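Protein angel homolog 2 (Homo sapiens, PDB 6RVZ) probably binds mRNA 3'-untranslated regions and carries a DNase I-like fold of the CCR4/nocturin family, whose pocket here holds adenosine-2',3'-vanadate. Local coordinates at residues Y72-R77 and C355-A360; P200-I205 and G273-S278; V106-Y111 and Y128-G133; I231-D236 and Y365-A370. All coordinates share one frame; numbering follows the deposited sequence.

From the N terminus, residues 72-77 open contact 1, the loop of which stays open until 355-360. Contact 3 comes next and closes quickly, joining the end of strand 100-107 and the start of helix 108-121 to the edge strand 124-130. Contact 2 then ties the start of helix 203-221 to the loop at 273-278. Contacts 3 and 2 are nested inside contact 1, in series. Contact 4 starts at strand 231-236, while contact 2 is still open, and closes at 365-370, just past the end of contact 1, so it crosses both. It lies in the second sheet. Contacts 3 and 4 each reach the adenosine-2',3'-vanadate, whereas contact 1 touches a separate adenosine.

Contact 1: residues Y72-R77 and C355-A360; sequences YRHCRR and CHSRSA. With ADN (adenosine), chain D.
H74 and S357 make the tight heart of this contact. ND1 of H74 donates to OG of S357 at 2.8 Å, the hydroxyl lying at the imidazole edge, close to its plane. The same OG also bonds to the carbonyl of L71, and H74 N adds a weak bond to it. CE1 of H74 packs 3.6 Å from CA of H356, while C75 SG sits over one face of the imidazole, toward its rim. With NE2 of H74 bonded to the carbonyl of L409, both ring nitrogens are engaged, which probably fixes the ring's rotation. A type I beta turn from Y72 to C75 brings H74 here, joining the loop ahead of helix 82-96 to the loop that enters strand 360-369. Y72 backs the contact less closely: its CE1 is 4.1 Å from CB of H356, and its hydroxyl goes to D417. The other side is loose: R73 stretches outward, its side chain nearest at CB, 3.9 Å from OG of S357. Here N6 of a bound adenosine donates to the carbonyl O of S357 at 3.1 Å, and its N7 lies 4.0 Å from CB of H74.

Contact 2: residues P200-I205 and G273-S278; sequences PRRGDI and GQRILS
D204 and R275 meet in a salt-bridge network at the start of helix 203-221, where R202 holds the N-cap position and supplies the third charge. NH2 of R275 donates to OD2 of D204 at 3.0 Å, arriving from above the carboxylate plane (46° out of it), and the two flat groups stand 75° apart. R202 takes the same carboxylate side-on: its NE reaches OD1 of D204 at 3.1 Å, and its NH2 reaches OD2 of D204 at 2.9 Å in a nearly straight bond on the syn side. The two arginines approach OD2 from opposite faces of its plane, so both can gather round one oxygen although their NH2 atoms are 3.4 Å apart. Their positive charges would probably keep the carboxylate ionised.

One step out, R202 doubles back through bends at chi2 and chi3, which folds its guanidinium over I205; CD1 of I205 lies 3.6 Å above the centre of that group. On the apolar flank CD2 of L277 rests 3.8 Å from CB of D204. The loop carrying R275 is placed by backbone bonds of R275 with I261 and L277 with L259, and by the Q274 amide, which donates to Q269. Finally, a water gives a hydrogen to OD2 of D204 (2.7 Å) and accepts one from NH1 of R275 (3.1 Å).

Contact 3: residues V106-Y111 and Y128-G133; sequences VQEDHY and YKMRTG. With KL2 (adenosine-2',3'-vanadate), chain B.
Y111 and Y128 form an offset stack, their ring centroids 4.4 Å apart and their planes inclined by 21°. The two side chains run in opposing directions, one over the other, and CE2 of Y111 comes down on CB of Y128 at 3.5 Å while CD1 of Y128 lies over the centre of the Y111 ring. On the opposite face of Y128 sits the backbone N of M130, offset toward the rim.

The polar bond belongs to the same side chain. With CG anti to the backbone N (chi1 -177°), the Y128 ring is carried across toward 106-111 and its hydroxyl donates to the carbonyl O of V106 at 2.8 Å, with that oxygen at the ring edge. The two residues lie on parallel strands, 100-107 and 124-130, which helix 108-121 connects in a beta-alpha-beta crossover; strand 137-144 runs between them, and the tyrosine spans it. With an alanine here, Y111 would probably lose its stacking partner and be freer to turn, and the V106 carbonyl would lose this donor.

Apolar and sulfur contacts fill the sides. CG1 of V106 touches CE1 of Y128 at 3.7 Å, and SD of M130 lies 3.5 Å from OE1 of E108. Beyond the strand end, R131 is held by salt bridges to D137 and D169, and one face of its guanidinium lies against C5' of the adenosine-2',3'-vanadate.

Contact 4: residues I231-D236 and Y365-A370; sequences IVMCGD and YIFYSA. With KL2 (adenosine-2',3'-vanadate), chain B.
Strands 231-236 and 365-369 run antiparallel, at 168°, in one sheet of the DNase I-like fold, the first leading into the vanadate site. M233 and F367 are a hydrogen-bonded pair: F367 N gives to M233 O at 2.8 Å and M233 N to F367 O at 2.9 Å. G235 and Y365 repeat the exchange. On the face that carries M233 and F367, CE of M233 packs 3.7 Å from CD2 of F367, and the M233 chain, bent at chi3 (63°), lies against helix 203-221. On the other face SG of C234 lies 4.0 Å from CG1 of I366, and V232 CG1 meets CG2 of I366; strand 49-58 covers these residues. At the outer end S369 N donates to I231 O, and OG of S369 accepts from I231 N at 2.9 Å. An alanine in place of S369 is likely to leave the I231 N-H without that acceptor and the strand end freer to fray. At the other end D236 lies beside the vanadate, its modelled approach too short to read as a bond. With strand 189-195 pairing the other edge, OD2 bonded to N58 and OD1 to N238 N, the D236 carboxylate is probably held in a set orientation.

Contact 1: residues Y72-R77 and C355-A360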
# COMPACT_ATOMS: atom_id res chain seq x y z
N TYR A 72 -19.65 -1.77 -9.60
CA TYR A 72 -19.32 -2.62 -10.74
C TYR A 72 -20.53 -2.77 -11.66
O TYR A 72 -20.66 -3.78 -12.35
CB TYR A 72 -18.76 -3.95 -10.22
CG TYR A 72 -17.75 -3.75 -9.12
CD1 TYR A 72 -16.50 -3.22 -9.38
CD2 TYR A 72 -18.07 -4.02 -7.79
CE1 TYR A 72 -15.58 -2.99 -8.37
CE2 TYR A 72 -17.16 -3.80 -6.77
CZ TYR A 72 -15.91 -3.28 -7.06
OH TYR A 72 -15.00 -3.06 -6.07
N ARG A 73 -21.39 -1.74 -11.70
CA ARG A 73 -22.55 -1.69 -12.58
C ARG A 73 -22.13 -1.71 -14.05
O ARG A 73 -22.84 -2.26 -14.89
CB ARG A 73 -23.38 -0.43 -12.28
CG ARG A 73 -24.31 -0.56 -11.08
CD ARG A 73 -24.95 0.75 -10.65
NE ARG A 73 -25.78 0.56 -9.47
CZ ARG A 73 -26.35 1.53 -8.77
NH1 ARG A 73 -26.19 2.80 -9.14
NH2 ARG A 73 -27.07 1.24 -7.71
N HIS A 74 -20.97 -1.11 -14.33
CA HIS A 74 -20.42 -1.01 -15.68
C HIS A 74 -19.91 -2.36 -16.21
O HIS A 74 -19.68 -2.49 -17.40
CB HIS A 74 -19.29 0.04 -15.70
CG HIS A 74 -18.11 -0.33 -14.87
ND1 HIS A 74 -18.10 -0.22 -13.49
CD2 HIS A 74 -16.89 -0.81 -15.21
CE1 HIS A 74 -16.94 -0.62 -13.03
NE2 HIS A 74 -16.18 -0.98 -14.06
N CYS A 75 -19.73 -3.35 -15.32
CA CYS A 75 -19.10 -4.61 -15.68
C CYS A 75 -20.12 -5.61 -16.22
O CYS A 75 -21.26 -5.65 -15.76
CB CYS A 75 -18.40 -5.23 -14.48
SG CYS A 75 -17.22 -4.12 -13.67
N ARG A 76 -19.69 -6.44 -17.19
CA ARG A 76 -20.44 -7.60 -17.62
C ARG A 76 -20.44 -8.62 -16.48
O ARG A 76 -19.41 -8.83 -15.85
CB ARG A 76 -19.84 -8.17 -18.92
CG ARG A 76 -19.90 -7.22 -20.11
CD ARG A 76 -19.10 -7.69 -21.32
NE ARG A 76 -19.48 -9.07 -21.64
CZ ARG A 76 -18.66 -10.11 -21.53
NH1 ARG A 76 -17.40 -9.95 -21.19
NH2 ARG A 76 -19.12 -11.33 -21.77
N ARG A 77 -21.60 -9.26 -16.24
CA ARG A 77 -21.82 -10.06 -15.04
C ARG A 77 -20.77 -11.18 -14.92
O ARG A 77 -20.23 -11.37 -13.83
CB ARG A 77 -23.24 -10.63 -15.00
CG ARG A 77 -24.35 -9.59 -14.99
CD ARG A 77 -24.39 -8.74 -13.73
NE ARG A 77 -23.72 -7.45 -13.88
CZ ARG A 77 -23.20 -6.73 -12.88
NH1 ARG A 77 -23.27 -7.18 -11.64
NH2 ARG A 77 -22.62 -5.58 -13.13
N CYS A 355 -10.09 2.06 -11.03
CA CYS A 355 -11.16 2.54 -11.89
C CYS A 355 -12.40 1.66 -11.72
O CYS A 355 -12.35 0.46 -12.00
CB CYS A 355 -10.75 2.55 -13.36
SG CYS A 355 -11.89 3.43 -14.46
N HIS A 356 -13.51 2.25 -11.25
CA HIS A 356 -14.81 1.57 -11.22
C HIS A 356 -15.91 2.61 -11.46
O HIS A 356 -15.62 3.72 -11.87
CB HIS A 356 -14.95 0.72 -9.94
CG HIS A 356 -14.72 1.44 -8.66
ND1 HIS A 356 -15.41 2.59 -8.32
CD2 HIS A 356 -13.93 1.15 -7.60
CE1 HIS A 356 -15.03 2.99 -7.12
NE2 HIS A 356 -14.12 2.12 -6.66
N SER A 357 -17.18 2.24 -11.21
CA SER A 357 -18.32 3.07 -11.55
C SER A 357 -18.24 4.46 -10.91
O SER A 357 -18.75 5.42 -11.48
CB SER A 357 -19.63 2.41 -11.19
OG SER A 357 -19.89 1.28 -12.02
N ARG A 358 -17.60 4.57 -9.74
CA ARG A 358 -17.65 5.80 -8.95
C ARG A 358 -16.28 6.45 -8.75
O ARG A 358 -16.23 7.55 -8.21
CB ARG A 358 -18.28 5.51 -7.59
CG ARG A 358 -19.75 5.10 -7.66
CD ARG A 358 -20.37 4.95 -6.29
NE ARG A 358 -20.41 6.20 -5.54
CZ ARG A 358 -21.39 7.09 -5.60
NH1 ARG A 358 -22.42 6.89 -6.40
NH2 ARG A 358 -21.33 8.19 -4.87
N SER A 359 -15.18 5.82 -9.18
CA SER A 359 -13.85 6.33 -8.86
C SER A 359 -12.84 6.01 -9.96
O SER A 359 -12.84 4.92 -10.51
CB SER A 359 -13.38 5.79 -7.53
OG SER A 359 -12.34 6.60 -6.98
N ALA A 360 -11.97 7.00 -10.26
CA ALA A 360 -10.80 6.83 -11.12
C ALA A 360 -9.66 7.69 -10.57
O ALA A 360 -9.51 8.85 -10.95
CB ALA A 360 -11.15 7.20 -12.54
O5' ADN D . -21.41 6.46 -23.25
C5' ADN D . -20.86 6.31 -21.95
C4' ADN D . -19.36 6.24 -22.02
O4' ADN D . -18.82 6.29 -20.67
C3' ADN D . -18.84 4.93 -22.62
O3' ADN D . -17.59 5.13 -23.28
C2' ADN D . -18.70 4.04 -21.39
O2' ADN D . -17.70 3.04 -21.48
C1' ADN D . -18.30 5.03 -20.29
N9 ADN D . -18.81 4.68 -18.97
C8 ADN D . -19.64 3.64 -18.61
N7 ADN D . -19.89 3.60 -17.32
C5 ADN D . -19.19 4.68 -16.78
C6 ADN D . -19.04 5.18 -15.46
N6 ADN D . -19.63 4.64 -14.38
N1 ADN D . -18.25 6.28 -15.29
C2 ADN D . -17.66 6.81 -16.37
N3 ADN D . -17.73 6.43 -17.65
C4 ADN D . -18.52 5.35 -17.79

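Contact 2: residues P200-I205 and G273-S278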
# COMPACT_ATOMS: atom_id res chain seq x y z
N PRO A 200 -13.60 8.28 3.69
CA PRO A 200 -13.00 9.56 3.32
C PRO A 200 -12.92 10.64 4.41
O PRO A 200 -11.98 11.43 4.41
CB PRO A 200 -13.90 10.05 2.17
CG PRO A 200 -14.45 8.78 1.57
CD PRO A 200 -14.67 7.88 2.77
N ARG A 201 -13.90 10.67 5.32
CA ARG A 201 -14.01 11.74 6.30
C ARG A 201 -12.92 11.63 7.37
O ARG A 201 -12.43 12.66 7.84
CB ARG A 201 -15.40 11.74 6.96
CG ARG A 201 -15.60 12.83 8.00
CD ARG A 201 -17.04 13.02 8.42
NE ARG A 201 -17.60 11.92 9.19
CZ ARG A 201 -18.47 12.04 10.19
NH1 ARG A 201 -18.82 13.24 10.63
NH2 ARG A 201 -18.97 10.96 10.77
N ARG A 202 -12.55 10.41 7.77
CA ARG A 202 -11.78 10.19 8.99
C ARG A 202 -10.28 10.20 8.69
O ARG A 202 -9.61 9.17 8.80
CB ARG A 202 -12.22 8.89 9.66
CG ARG A 202 -13.68 8.87 10.09
CD ARG A 202 -14.07 10.03 10.98
NE ARG A 202 -13.23 10.11 12.16
CZ ARG A 202 -13.44 9.43 13.29
NH1 ARG A 202 -14.48 8.61 13.38
NH2 ARG A 202 -12.62 9.58 14.31
N GLY A 203 -9.75 11.38 8.37
CA GLY A 203 -8.33 11.58 8.13
C GLY A 203 -7.50 11.52 9.41
O GLY A 203 -6.29 11.29 9.36
N ASP A 204 -8.16 11.76 10.55
CA ASP A 204 -7.53 11.60 11.86
C ASP A 204 -7.10 10.14 12.04
O ASP A 204 -5.98 9.89 12.48
CB ASP A 204 -8.44 12.09 12.99
CG ASP A 204 -9.86 11.55 12.98
OD1 ASP A 204 -10.34 11.18 11.89
OD2 ASP A 204 -10.47 11.51 14.06
N ILE A 205 -7.98 9.20 11.69
CA ILE A 205 -7.69 7.78 11.84
C ILE A 205 -6.61 7.38 10.84
O ILE A 205 -5.69 6.64 11.19
CB ILE A 205 -8.96 6.91 11.70
CG1 ILE A 205 -10.02 7.29 12.74
CG2 ILE A 205 -8.61 5.43 11.78
CD1 ILE A 205 -11.29 6.48 12.67
N GLY A 273 -18.72 21.39 7.03
CA GLY A 273 -19.14 20.95 8.36
C GLY A 273 -18.19 19.93 9.00
O GLY A 273 -18.60 19.20 9.90
N GLN A 274 -16.93 19.90 8.55
CA GLN A 274 -15.96 18.95 9.07
C GLN A 274 -15.14 19.61 10.18
O GLN A 274 -14.78 20.78 10.09
CB GLN A 274 -15.07 18.42 7.94
CG GLN A 274 -15.73 17.34 7.11
CD GLN A 274 -14.83 16.81 6.03
OE1 GLN A 274 -13.69 17.24 5.88
NE2 GLN A 274 -15.35 15.88 5.25
N ARG A 275 -14.84 18.83 11.23
CA ARG A 275 -14.04 19.33 12.34
C ARG A 275 -12.57 19.31 11.91
O ARG A 275 -12.19 18.59 10.99
CB ARG A 275 -14.31 18.54 13.63
CG ARG A 275 -13.84 17.09 13.64
CD ARG A 275 -14.29 16.37 14.90
NE ARG A 275 -14.17 14.93 14.70
CZ ARG A 275 -13.05 14.24 14.80
NH1 ARG A 275 -11.93 14.84 15.17
NH2 ARG A 275 -13.04 12.94 14.54
N ILE A 276 -11.79 20.16 12.58
CA ILE A 276 -10.38 20.38 12.30
C ILE A 276 -9.58 19.36 13.11
O ILE A 276 -10.04 18.90 14.15
CB ILE A 276 -10.03 21.85 12.61
CG1 ILE A 276 -10.33 22.77 11.42
CG2 ILE A 276 -8.59 22.02 13.07
CD1 ILE A 276 -11.69 22.56 10.79
N LEU A 277 -8.38 19.00 12.63
CA LEU A 277 -7.54 18.02 13.30
C LEU A 277 -7.14 18.53 14.68
O LEU A 277 -6.77 19.69 14.84
CB LEU A 277 -6.30 17.73 12.45
CG LEU A 277 -6.45 16.63 11.40
CD1 LEU A 277 -5.24 16.59 10.48
CD2 LEU A 277 -6.66 15.27 12.05
N SER A 278 -7.21 17.63 15.68
CA SER A 278 -6.79 17.93 17.05
C SER A 278 -5.27 17.92 17.15
O SER A 278 -4.60 17.22 16.39
CB SER A 278 -7.40 16.95 18.02
OG SER A 278 -8.81 17.13 18.11
O HOH W 1 -9.91 12.78 16.33

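Contact 3: residues V106-Y111 and Y128-G133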
# COMPACT_ATOMS: atom_id res chain seq x y z
N VAL A 106 -6.69 -9.45 0.26
CA VAL A 106 -6.48 -10.89 0.15
C VAL A 106 -7.45 -11.58 1.09
O VAL A 106 -7.27 -11.55 2.31
CB VAL A 106 -5.01 -11.24 0.46
CG1 VAL A 106 -4.77 -12.75 0.44
CG2 VAL A 106 -4.04 -10.53 -0.47
N GLN A 107 -8.50 -12.19 0.52
CA GLN A 107 -9.57 -12.81 1.29
C GLN A 107 -9.06 -14.11 1.92
O GLN A 107 -8.41 -14.91 1.24
CB GLN A 107 -10.77 -13.05 0.37
CG GLN A 107 -12.09 -13.22 1.11
CD GLN A 107 -13.26 -13.13 0.16
OE1 GLN A 107 -13.56 -12.07 -0.38
NE2 GLN A 107 -13.93 -14.25 -0.05
N GLU A 108 -9.36 -14.31 3.21
CA GLU A 108 -8.77 -15.39 4.00
C GLU A 108 -9.09 -16.75 3.39
O GLU A 108 -8.19 -17.55 3.17
CB GLU A 108 -9.26 -15.33 5.45
CG GLU A 108 -8.88 -16.56 6.27
CD GLU A 108 -9.42 -16.58 7.69
OE1 GLU A 108 -10.59 -16.18 7.89
OE2 GLU A 108 -8.67 -16.98 8.61
N ASP A 109 -10.38 -17.02 3.16
CA ASP A 109 -10.83 -18.33 2.68
C ASP A 109 -10.17 -18.63 1.33
O ASP A 109 -9.64 -19.72 1.14
CB ASP A 109 -12.36 -18.43 2.64
CG ASP A 109 -13.09 -17.32 1.91
OD1 ASP A 109 -12.43 -16.53 1.20
OD2 ASP A 109 -14.33 -17.25 2.05
N HIS A 110 -10.17 -17.65 0.42
CA HIS A 110 -9.57 -17.79 -0.90
C HIS A 110 -8.06 -17.93 -0.80
O HIS A 110 -7.45 -18.63 -1.60
CB HIS A 110 -9.96 -16.60 -1.80
CG HIS A 110 -11.41 -16.58 -2.17
ND1 HIS A 110 -12.03 -15.43 -2.60
CD2 HIS A 110 -12.34 -17.55 -2.18
CE1 HIS A 110 -13.30 -15.69 -2.87
NE2 HIS A 110 -13.51 -16.98 -2.61
N TYR A 111 -7.46 -17.24 0.18
CA TYR A 111 -6.02 -17.29 0.41
C TYR A 111 -5.59 -18.71 0.78
O TYR A 111 -4.63 -19.23 0.22
CB TYR A 111 -5.63 -16.28 1.49
CG TYR A 111 -4.15 -16.22 1.80
CD1 TYR A 111 -3.24 -15.73 0.88
CD2 TYR A 111 -3.66 -16.63 3.03
CE1 TYR A 111 -1.89 -15.65 1.16
CE2 TYR A 111 -2.31 -16.56 3.34
CZ TYR A 111 -1.42 -16.07 2.40
OH TYR A 111 -0.09 -16.01 2.70
N TYR A 128 0.94 -13.48 5.87
CA TYR A 128 -0.40 -12.92 5.81
C TYR A 128 -0.72 -12.21 7.12
O TYR A 128 -0.29 -12.64 8.19
CB TYR A 128 -1.40 -14.04 5.53
CG TYR A 128 -2.84 -13.64 5.36
CD1 TYR A 128 -3.25 -12.84 4.30
CD2 TYR A 128 -3.82 -14.11 6.22
CE1 TYR A 128 -4.58 -12.48 4.13
CE2 TYR A 128 -5.16 -13.78 6.05
CZ TYR A 128 -5.54 -12.96 5.00
OH TYR A 128 -6.85 -12.61 4.83
N LYS A 129 -1.47 -11.10 7.02
CA LYS A 129 -2.06 -10.43 8.17
C LYS A 129 -3.48 -10.01 7.81
O LYS A 129 -3.68 -9.10 7.01
CB LYS A 129 -1.23 -9.22 8.61
CG LYS A 129 -1.78 -8.45 9.81
CD LYS A 129 -2.20 -9.35 10.96
CE LYS A 129 -2.66 -8.58 12.19
NZ LYS A 129 -3.17 -9.48 13.25
N MET A 130 -4.46 -10.71 8.41
CA MET A 130 -5.87 -10.45 8.18
C MET A 130 -6.31 -9.23 8.99
O MET A 130 -5.78 -8.99 10.08
CB MET A 130 -6.69 -11.67 8.61
CG MET A 130 -8.09 -11.69 8.02
SD MET A 130 -9.03 -13.14 8.54
CE MET A 130 -8.77 -13.11 10.31
N ARG A 131 -7.28 -8.48 8.46
CA ARG A 131 -7.95 -7.43 9.22
C ARG A 131 -8.67 -8.08 10.41
O ARG A 131 -9.03 -9.25 10.34
CB ARG A 131 -8.90 -6.64 8.31
CG ARG A 131 -8.20 -5.71 7.33
CD ARG A 131 -9.11 -4.60 6.83
NE ARG A 131 -10.10 -5.07 5.87
CZ ARG A 131 -11.18 -4.39 5.51
NH1 ARG A 131 -12.01 -4.90 4.60
NH2 ARG A 131 -11.45 -3.22 6.06
N THR A 132 -8.86 -7.31 11.48
CA THR A 132 -9.20 -7.84 12.80
C THR A 132 -10.71 -7.78 13.09
O THR A 132 -11.12 -8.07 14.21
CB THR A 132 -8.45 -7.07 13.90
OG1 THR A 132 -8.65 -5.67 13.69
CG2 THR A 132 -6.97 -7.38 13.92
N GLY A 133 -11.53 -7.42 12.10
CA GLY A 133 -12.94 -7.16 12.35
C GLY A 133 -13.86 -8.22 11.74
O GLY A 133 -13.57 -9.42 11.80
O2V KL2 B . -11.32 2.12 -2.79
V KL2 B . -10.45 0.57 -1.96
O2' KL2 B . -12.21 -0.35 -1.80
O1V KL2 B . -8.59 1.55 -1.95
O3V KL2 B . -9.74 -1.01 -3.14
O3' KL2 B . -10.49 0.37 0.03
C3' KL2 B . -11.75 -0.07 0.52
C2' KL2 B . -12.81 -0.04 -0.56
C4' KL2 B . -11.79 -1.53 0.95
C5' KL2 B . -11.25 -1.71 2.37
O5' KL2 B . -12.13 -1.10 3.32
O4' KL2 B . -13.17 -1.92 0.81
C1' KL2 B . -13.84 -1.07 -0.15
N1 KL2 B . -17.67 2.37 -0.94
C2 KL2 B . -16.69 2.00 -1.78
N3 KL2 B . -15.77 1.09 -1.42
C4 KL2 B . -15.81 0.52 -0.20
C5 KL2 B . -16.82 0.89 0.69
C6 KL2 B . -17.76 1.83 0.30
N6 KL2 B . -18.75 2.20 1.14
N7 KL2 B . -16.63 0.19 1.82
C8 KL2 B . -15.55 -0.58 1.63
N9 KL2 B . -15.04 -0.39 0.41

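Contact 4: residues I231-D236 and Y365-A370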
# COMPACT_ATOMS: atom_id res chain seq x y z
N ILE A 231 14.33 0.51 2.82
CA ILE A 231 12.91 0.31 3.08
C ILE A 231 12.14 0.36 1.75
O ILE A 231 12.38 1.25 0.94
CB ILE A 231 12.37 1.36 4.07
CG1 ILE A 231 12.95 1.17 5.48
CG2 ILE A 231 10.85 1.39 4.10
CD1 ILE A 231 12.97 2.43 6.32
N VAL A 232 11.22 -0.59 1.56
CA VAL A 232 10.20 -0.53 0.53
C VAL A 232 8.83 -0.61 1.21
O VAL A 232 8.51 -1.63 1.81
CB VAL A 232 10.37 -1.65 -0.52
CG1 VAL A 232 9.24 -1.67 -1.54
CG2 VAL A 232 11.71 -1.57 -1.23
N MET A 233 8.04 0.48 1.12
CA MET A 233 6.71 0.56 1.71
C MET A 233 5.67 0.61 0.60
O MET A 233 5.56 1.61 -0.11
CB MET A 233 6.58 1.80 2.60
CG MET A 233 5.32 1.81 3.46
SD MET A 233 5.22 3.24 4.59
CE MET A 233 5.15 4.60 3.42
N CYS A 234 4.91 -0.49 0.44
CA CYS A 234 3.83 -0.60 -0.54
C CYS A 234 2.48 -0.48 0.15
O CYS A 234 2.39 -0.58 1.37
CB CYS A 234 3.88 -1.95 -1.25
SG CYS A 234 5.42 -2.25 -2.14
N GLY A 235 1.42 -0.29 -0.65
CA GLY A 235 0.07 -0.48 -0.15
C GLY A 235 -0.96 0.44 -0.79
O GLY A 235 -0.64 1.29 -1.62
N ASP A 236 -2.21 0.21 -0.38
CA ASP A 236 -3.36 1.03 -0.70
C ASP A 236 -3.57 2.00 0.46
O ASP A 236 -4.04 1.60 1.53
CB ASP A 236 -4.57 0.14 -0.97
CG ASP A 236 -5.80 0.86 -1.47
OD1 ASP A 236 -5.89 2.09 -1.28
OD2 ASP A 236 -6.68 0.17 -2.05
N TYR A 365 0.62 3.00 -3.99
CA TYR A 365 1.97 3.53 -4.08
C TYR A 365 2.99 2.44 -3.79
O TYR A 365 2.72 1.50 -3.04
CB TYR A 365 2.15 4.71 -3.11
CG TYR A 365 1.15 5.82 -3.28
CD1 TYR A 365 1.38 6.88 -4.14
CD2 TYR A 365 -0.05 5.81 -2.58
CE1 TYR A 365 0.46 7.90 -4.31
CE2 TYR A 365 -0.99 6.82 -2.74
CZ TYR A 365 -0.73 7.87 -3.60
OH TYR A 365 -1.65 8.86 -3.75
N ILE A 366 4.17 2.57 -4.41
CA ILE A 366 5.39 1.92 -3.95
C ILE A 366 6.36 3.03 -3.54
O ILE A 366 6.85 3.76 -4.40
CB ILE A 366 6.00 0.99 -5.02
CG1 ILE A 366 5.03 -0.11 -5.45
CG2 ILE A 366 7.32 0.41 -4.53
CD1 ILE A 366 5.53 -0.97 -6.59
N PHE A 367 6.59 3.17 -2.23
CA PHE A 367 7.60 4.07 -1.70
C PHE A 367 8.88 3.29 -1.42
O PHE A 367 8.81 2.09 -1.14
CB PHE A 367 7.08 4.75 -0.42
CG PHE A 367 5.87 5.62 -0.61
CD1 PHE A 367 5.97 6.87 -1.21
CD2 PHE A 367 4.62 5.21 -0.17
CE1 PHE A 367 4.85 7.68 -1.37
CE2 PHE A 367 3.50 6.01 -0.33
CZ PHE A 367 3.62 7.25 -0.93
N TYR A 368 10.03 3.97 -1.50
CA TYR A 368 11.32 3.36 -1.24
C TYR A 368 12.30 4.40 -0.71
O TYR A 368 12.17 5.59 -1.00
CB TYR A 368 11.85 2.68 -2.51
CG TYR A 368 12.21 3.63 -3.63
CD1 TYR A 368 13.52 4.00 -3.85
CD2 TYR A 368 11.23 4.18 -4.45
CE1 TYR A 368 13.86 4.89 -4.87
CE2 TYR A 368 11.55 5.06 -5.47
CZ TYR A 368 12.87 5.42 -5.68
OH TYR A 368 13.20 6.29 -6.68
N SER A 369 13.29 3.94 0.06
CA SER A 369 14.38 4.78 0.55
C SER A 369 15.26 5.21 -0.62
O SER A 369 15.73 4.36 -1.37
CB SER A 369 15.20 4.06 1.59
OG SER A 369 14.38 3.35 2.50
N ALA A 370 15.49 6.52 -0.74
CA ALA A 370 16.30 7.08 -1.81
C ALA A 370 17.55 7.74 -1.22
O ALA A 370 17.38 8.64 -0.37
CB ALA A 370 15.48 8.06 -2.61
O2V KL2 B . -11.32 2.12 -2.79
V KL2 B . -10.45 0.57 -1.96
O2' KL2 B . -12.21 -0.35 -1.80
O1V KL2 B . -8.59 1.55 -1.95
O3V KL2 B . -9.74 -1.01 -3.14
O3' KL2 B . -10.49 0.37 0.03
C3' KL2 B . -11.75 -0.07 0.52
C2' KL2 B . -12.81 -0.04 -0.56
C4' KL2 B . -11.79 -1.53 0.95
C5' KL2 B . -11.25 -1.71 2.37
O5' KL2 B . -12.13 -1.10 3.32
O4' KL2 B . -13.17 -1.92 0.81
C1' KL2 B . -13.84 -1.07 -0.15
N1 KL2 B . -17.67 2.37 -0.94
C2 KL2 B . -16.69 2.00 -1.78
N3 KL2 B . -15.77 1.09 -1.42
C4 KL2 B . -15.81 0.52 -0.20
C5 KL2 B . -16.82 0.89 0.69
C6 KL2 B . -17.76 1.83 0.30
N6 KL2 B . -18.75 2.20 1.14
N7 KL2 B . -16.63 0.19 1.82
C8 KL2 B . -15.55 -0.58 1.63
N9 KL2 B . -15.04 -0.39 0.41